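Local coordinates for Mll3558 protein (PDB 3RD6), which is of unknown function but belongs to the AHA1 (activator of Hsp90 ATPase) family and probably shares its helix-grip, Bet v 1-like fold, at residues S4-Q18 against G113-G127. Residues are numbered along the deposited sequence; the frame is centred on the assembly and turned at random.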
loop_
_atom_site.group_PDB
_atom_site.type_symbol
_atom_site.label_atom_id
_atom_site.label_comp_id
_atom_site.label_asym_id
_atom_site.label_seq_id
_atom_site.Cartn_x
_atom_site.Cartn_y
_atom_site.Cartn_z
ATOM N N SER A 4 11.880 12.807 6.559
ATOM C CA SER A 4 12.447 12.119 5.397
ATOM C C SER A 4 11.752 10.804 5.080
ATOM O O SER A 4 11.231 10.124 5.969
ATOM C CB SER A 4 13.935 11.843 5.608
ATOM O OG SER A 4 14.640 13.042 5.911
ATOM N N VAL A 5 11.758 10.444 3.803
ATOM C CA VAL A 5 11.129 9.205 3.374
ATOM C C VAL A 5 12.066 8.413 2.486
ATOM O O VAL A 5 12.495 8.899 1.446
ATOM C CB VAL A 5 9.813 9.446 2.558
ATOM C CG1 VAL A 5 9.195 8.114 2.159
ATOM C CG2 VAL A 5 8.826 10.258 3.366
ATOM N N ILE A 6 12.375 7.191 2.904
ATOM C CA ILE A 6 13.235 6.314 2.118
ATOM C C ILE A 6 12.316 5.363 1.341
ATOM O O ILE A 6 11.375 4.800 1.909
ATOM C CB ILE A 6 14.166 5.468 3.016
ATOM C CG1 ILE A 6 15.119 6.376 3.792
ATOM C CG2 ILE A 6 14.956 4.483 2.168
ATOM C CD1 ILE A 6 16.098 5.619 4.668
ATOM N N HIS A 7 12.565 5.207 0.043
ATOM C CA HIS A 7 11.769 4.305 -0.776
ATOM C C HIS A 7 12.673 3.222 -1.293
ATOM O O HIS A 7 13.724 3.507 -1.853
ATOM C CB HIS A 7 11.159 5.010 -1.987
ATOM C CG HIS A 7 10.142 6.045 -1.635
ATOM N ND1 HIS A 7 10.457 7.377 -1.487
ATOM C CD2 HIS A 7 8.825 5.937 -1.353
ATOM C CE1 HIS A 7 9.378 8.049 -1.129
ATOM N NE2 HIS A 7 8.373 7.199 -1.040
ATOM N N SER A 8 12.258 1.976 -1.114
ATOM C CA SER A 8 13.034 0.849 -1.594
ATOM C C SER A 8 12.084 -0.288 -1.876
ATOM O O SER A 8 10.949 -0.284 -1.437
ATOM C CB SER A 8 14.066 0.416 -0.550
ATOM O OG SER A 8 13.526 -0.555 0.340
ATOM N N THR A 9 12.574 -1.270 -2.607
ATOM C CA THR A 9 11.784 -2.426 -2.955
ATOM C C THR A 9 12.750 -3.582 -2.886
ATOM O O THR A 9 13.932 -3.422 -3.172
ATOM C CB THR A 9 11.244 -2.329 -4.406
ATOM O OG1 THR A 9 10.448 -1.142 -4.551
ATOM C CG2 THR A 9 10.412 -3.566 -4.765
ATOM N N PHE A 10 12.255 -4.743 -2.486
ATOM C CA PHE A 10 13.091 -5.929 -2.427
ATOM C C PHE A 10 12.238 -7.111 -2.826
ATOM O O PHE A 10 11.004 -7.055 -2.746
ATOM C CB PHE A 10 13.703 -6.119 -1.027
ATOM C CG PHE A 10 12.714 -6.449 0.056
ATOM C CD1 PHE A 10 12.172 -7.719 0.160
ATOM C CD2 PHE A 10 12.351 -5.501 0.992
ATOM C CE1 PHE A 10 11.282 -8.044 1.186
ATOM C CE2 PHE A 10 11.465 -5.817 2.013
ATOM C CZ PHE A 10 10.934 -7.089 2.107
ATOM N N THR A 11 12.891 -8.172 -3.280
ATOM C CA THR A 11 12.174 -9.365 -3.706
ATOM C C THR A 11 12.824 -10.627 -3.155
ATOM O O THR A 11 14.039 -10.703 -3.021
ATOM C CB THR A 11 12.106 -9.408 -5.232
ATOM O OG1 THR A 11 11.788 -8.092 -5.709
ATOM C CG2 THR A 11 11.013 -10.356 -5.697
ATOM N N ILE A 12 11.999 -11.608 -2.819
ATOM C CA ILE A 12 12.478 -12.858 -2.259
ATOM C C ILE A 12 11.828 -14.052 -2.951
ATOM O O ILE A 12 10.617 -14.226 -2.890
ATOM C CB ILE A 12 12.160 -12.922 -0.750
ATOM C CG1 ILE A 12 12.759 -11.701 -0.050
ATOM C CG2 ILE A 12 12.702 -14.201 -0.152
ATOM C CD1 ILE A 12 12.318 -11.538 1.386
ATOM N N GLU A 13 12.634 -14.862 -3.626
ATOM C CA GLU A 13 12.116 -16.047 -4.295
ATOM C C GLU A 13 12.395 -17.241 -3.406
ATOM O O GLU A 13 13.447 -17.327 -2.768
ATOM C CB GLU A 13 12.779 -16.263 -5.654
ATOM C CG GLU A 13 12.398 -15.241 -6.703
ATOM C CD GLU A 13 13.579 -14.402 -7.167
ATOM O OE1 GLU A 13 14.229 -13.756 -6.310
ATOM O OE2 GLU A 13 13.854 -14.388 -8.387
ATOM N N ARG A 14 11.435 -18.150 -3.344
ATOM C CA ARG A 14 11.580 -19.337 -2.523
ATOM C C ARG A 14 10.576 -20.370 -2.995
ATOM O O ARG A 14 9.369 -20.129 -2.970
ATOM C CB ARG A 14 11.331 -19.006 -1.050
ATOM C CG ARG A 14 11.779 -20.111 -0.119
ATOM C CD ARG A 14 11.600 -19.735 1.337
ATOM N NE ARG A 14 12.546 -20.443 2.198
ATOM C CZ ARG A 14 12.682 -21.764 2.245
ATOM N NH1 ARG A 14 11.929 -22.538 1.473
ATOM N NH2 ARG A 14 13.573 -22.307 3.065
ATOM N N THR A 15 11.077 -21.524 -3.425
ATOM C CA THR A 15 10.207 -22.578 -3.914
ATOM C C THR A 15 9.836 -23.570 -2.832
ATOM O O THR A 15 10.586 -23.779 -1.877
ATOM C CB THR A 15 10.862 -23.326 -5.069
ATOM O OG1 THR A 15 11.283 -22.386 -6.064
ATOM C CG2 THR A 15 9.880 -24.318 -5.679
ATOM N N TYR A 16 8.667 -24.177 -2.997
ATOM C CA TYR A 16 8.158 -25.145 -2.039
ATOM C C TYR A 16 7.746 -26.401 -2.780
ATOM O O TYR A 16 7.252 -26.324 -3.903
ATOM C CB TYR A 16 6.949 -24.565 -1.297
ATOM C CG TYR A 16 7.276 -23.333 -0.490
ATOM C CD1 TYR A 16 7.809 -23.442 0.790
ATOM C CD2 TYR A 16 7.096 -22.056 -1.023
ATOM C CE1 TYR A 16 8.156 -22.309 1.522
ATOM C CE2 TYR A 16 7.445 -20.915 -0.298
ATOM C CZ TYR A 16 7.971 -21.052 0.972
ATOM O OH TYR A 16 8.318 -19.939 1.693
ATOM N N PRO A 17 7.938 -27.573 -2.160
ATOM C CA PRO A 17 7.573 -28.843 -2.783
ATOM C C PRO A 17 6.052 -28.945 -2.882
ATOM O O PRO A 17 5.518 -29.769 -3.626
ATOM C CB PRO A 17 8.161 -29.862 -1.830
ATOM C CG PRO A 17 7.960 -29.208 -0.505
ATOM C CD PRO A 17 8.405 -27.783 -0.780
ATOM N N GLN A 18 5.362 -28.104 -2.115
ATOM C CA GLN A 18 3.907 -28.078 -2.116
ATOM C C GLN A 18 3.361 -27.429 -3.389
ATOM O O GLN A 18 4.063 -26.695 -4.088
ATOM C CB GLN A 18 3.386 -27.305 -0.902
ATOM C CG GLN A 18 3.535 -28.009 0.418
ATOM C CD GLN A 18 4.967 -28.355 0.736
ATOM O OE1 GLN A 18 5.855 -27.509 0.660
ATOM N NE2 GLN A 18 5.202 -29.607 1.101
ATOM N N GLY A 113 5.720 -28.174 -8.028
ATOM C CA GLY A 113 5.892 -27.394 -6.814
ATOM C C GLY A 113 5.286 -26.011 -6.934
ATOM O O GLY A 113 4.463 -25.770 -7.818
ATOM N N THR A 114 5.694 -25.097 -6.059
ATOM C CA THR A 114 5.165 -23.745 -6.091
ATOM C C THR A 114 6.246 -22.656 -6.061
ATOM O O THR A 114 7.159 -22.689 -5.228
ATOM C CB THR A 114 4.205 -23.527 -4.921
ATOM O OG1 THR A 114 3.618 -22.227 -5.024
ATOM C CG2 THR A 114 4.944 -23.640 -3.611
ATOM N N ARG A 115 6.141 -21.701 -6.983
ATOM C CA ARG A 115 7.098 -20.601 -7.057
ATOM C C ARG A 115 6.520 -19.394 -6.330
ATOM O O ARG A 115 5.477 -18.861 -6.724
ATOM C CB ARG A 115 7.384 -20.241 -8.516
ATOM C CG ARG A 115 8.514 -19.235 -8.708
ATOM C CD ARG A 115 9.846 -19.807 -8.275
ATOM N NE ARG A 115 10.920 -18.822 -8.365
ATOM C CZ ARG A 115 11.245 -18.150 -9.466
ATOM N NH1 ARG A 115 10.577 -18.347 -10.595
ATOM N NH2 ARG A 115 12.242 -17.277 -9.438
ATOM N N LEU A 116 7.196 -18.963 -5.268
ATOM C CA LEU A 116 6.714 -17.825 -4.492
ATOM C C LEU A 116 7.642 -16.642 -4.541
ATOM O O LEU A 116 8.739 -16.676 -3.998
ATOM C CB LEU A 116 6.486 -18.220 -3.029
ATOM C CG LEU A 116 6.087 -17.116 -2.040
ATOM C CD1 LEU A 116 5.202 -17.693 -0.961
ATOM C CD2 LEU A 116 7.320 -16.491 -1.425
ATOM N N THR A 117 7.190 -15.592 -5.213
ATOM C CA THR A 117 7.957 -14.364 -5.298
ATOM C C THR A 117 7.218 -13.346 -4.433
ATOM O O THR A 117 6.085 -12.954 -4.726
ATOM C CB THR A 117 8.103 -13.880 -6.768
ATOM O OG1 THR A 117 8.681 -12.572 -6.783
ATOM C CG2 THR A 117 6.768 -13.862 -7.468
ATOM N N TYR A 118 7.872 -12.963 -3.339
ATOM C CA TYR A 118 7.337 -12.023 -2.364
ATOM C C TYR A 118 8.020 -10.664 -2.577
ATOM O O TYR A 118 9.202 -10.517 -2.327
ATOM C CB TYR A 118 7.624 -12.579 -0.964
ATOM C CG TYR A 118 6.942 -11.905 0.208
ATOM C CD1 TYR A 118 5.864 -12.517 0.858
ATOM C CD2 TYR A 118 7.420 -10.698 0.717
ATOM C CE1 TYR A 118 5.279 -11.951 1.998
ATOM C CE2 TYR A 118 6.840 -10.113 1.861
ATOM C CZ TYR A 118 5.765 -10.752 2.494
ATOM O OH TYR A 118 5.194 -10.167 3.602
ATOM N N THR A 119 7.267 -9.676 -3.051
ATOM C CA THR A 119 7.803 -8.338 -3.307
ATOM C C THR A 119 7.265 -7.282 -2.350
ATOM O O THR A 119 6.057 -7.196 -2.121
ATOM C CB THR A 119 7.470 -7.872 -4.739
ATOM O OG1 THR A 119 7.904 -8.856 -5.680
ATOM C CG2 THR A 119 8.162 -6.539 -5.036
ATOM N N GLU A 120 8.161 -6.459 -1.810
ATOM C CA GLU A 120 7.736 -5.398 -0.894
ATOM C C GLU A 120 8.234 -3.983 -1.223
ATOM O O GLU A 120 9.421 -3.674 -1.079
ATOM C CB GLU A 120 8.114 -5.759 0.552
ATOM C CG GLU A 120 6.905 -5.705 1.471
ATOM C CD GLU A 120 7.174 -6.207 2.874
ATOM O OE1 GLU A 120 7.830 -5.487 3.643
ATOM O OE2 GLU A 120 6.727 -7.330 3.206
ATOM N N GLN A 121 7.312 -3.132 -1.670
ATOM C CA GLN A 121 7.640 -1.751 -1.998
ATOM C C GLN A 121 7.319 -0.957 -0.755
ATOM O O GLN A 121 6.158 -0.786 -0.409
ATOM C CB GLN A 121 6.797 -1.280 -3.182
ATOM C CG GLN A 121 7.092 -2.031 -4.457
ATOM C CD GLN A 121 6.013 -1.879 -5.497
ATOM O OE1 GLN A 121 4.930 -2.452 -5.377
ATOM N NE2 GLN A 121 6.301 -1.104 -6.532
ATOM N N GLY A 122 8.351 -0.492 -0.072
ATOM C CA GLY A 122 8.111 0.245 1.146
ATOM C C GLY A 122 8.574 1.679 1.219
ATOM O O GLY A 122 9.385 2.163 0.436
ATOM N N ALA A 123 8.020 2.363 2.201
ATOM C CA ALA A 123 8.343 3.744 2.482
ATOM C C ALA A 123 8.691 3.780 3.975
ATOM O O ALA A 123 7.813 3.622 4.827
ATOM C CB ALA A 123 7.128 4.633 2.175
ATOM N N PHE A 124 9.972 3.971 4.282
ATOM C CA PHE A 124 10.431 4.002 5.669
ATOM C C PHE A 124 10.543 5.439 6.145
ATOM O O PHE A 124 11.174 6.276 5.498
ATOM C CB PHE A 124 11.752 3.229 5.788
ATOM C CG PHE A 124 11.700 1.877 5.122
ATOM C CD1 PHE A 124 11.874 1.765 3.743
ATOM C CD2 PHE A 124 11.366 0.730 5.851
ATOM C CE1 PHE A 124 11.712 0.540 3.099
ATOM C CE2 PHE A 124 11.201 -0.500 5.207
ATOM C CZ PHE A 124 11.373 -0.590 3.824
ATOM N N PHE A 125 9.939 5.697 7.302
ATOM C CA PHE A 125 9.859 7.033 7.862
ATOM C C PHE A 125 10.903 7.611 8.786
ATOM O O PHE A 125 11.429 6.956 9.680
ATOM C CB PHE A 125 8.481 7.219 8.510
ATOM C CG PHE A 125 7.340 6.905 7.580
ATOM C CD1 PHE A 125 7.295 7.456 6.303
ATOM C CD2 PHE A 125 6.334 6.035 7.961
ATOM C CE1 PHE A 125 6.271 7.136 5.434
ATOM C CE2 PHE A 125 5.304 5.714 7.089
ATOM C CZ PHE A 125 5.275 6.265 5.826
ATOM N N ASP A 126 11.152 8.890 8.528
ATOM C CA ASP A 126 12.059 9.747 9.264
ATOM C C ASP A 126 13.268 9.094 9.895
ATOM O O ASP A 126 13.202 8.570 11.007
ATOM C CB ASP A 126 11.253 10.528 10.307
ATOM C CG ASP A 126 10.131 11.334 9.672
ATOM O OD1 ASP A 126 10.381 11.936 8.605
ATOM O OD2 ASP A 126 9.008 11.372 10.222
ATOM N N GLY A 127 14.381 9.162 9.169
ATOM C CA GLY A 127 15.628 8.586 9.631
ATOM C C GLY A 127 15.612 7.083 9.489
ATOM O O GLY A 127 16.429 6.498 8.778
#
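Strands 5-16 and 113-125 run antiparallel at 158°, paired through backbone hydrogen bonds from Ile6 with Phe124 to Tyr16 with Thr114, of which those from Phe10 N to Glu120 O and from Leu116 N to Arg14 O are weak. Asp126 prolongs the register: its N donates to Ser4 O, while its OD1 accepts a hydrogen bond from Ser4 N at 2.7 Å, nearly along the C-O axis. An alanine in place of Asp126 would probably leave Ser4 N without this mate and take this countercharge from Arg84 of the second subunit, which pairs with OD2.

On the face with Phe10, Tyr16 and Phe124, Glu120 CB lies over the Phe10 ring as a CH-pi contact, 3.9 Å from its centroid. Phe10 CG, set between backbone N and carbonyl carbon (chi1 67°), carries the ring alongside the Glu120 chain, whose carboxylate plane is turned 54° from it. That carboxylate is gripped by Tyr118 OH at OE2 and Tyr89 OH at OE1. Leu116 CB meets the Tyr16 ring at its edge, in plane, 4.0 Å from CE2. The opposite face is more polar: Glu13 and Arg115 run side by side into a long salt bridge, OE2 to NH2 at 3.5 Å, and Thr9 CG2 packs on Thr119 CG2 and Gln121 CG.

Strand 5-16 is an outermost strand of the chain's antiparallel sheet, and strand 113-125 separates it from strand 96-110. Helix 131-148 packs on the Phe10 face, as in the helix-grip fold of Bet v 1-like proteins, touching Phe10, Ile12 and Tyr118 and taking a hydrogen bond from Tyr16 OH at Leu142 O, while helix 20-28 meets Thr114 and Leu116; the other face meets the second subunit, where His7 NE2 hydrogen-bonds to Thr104 OG1 of that subunit.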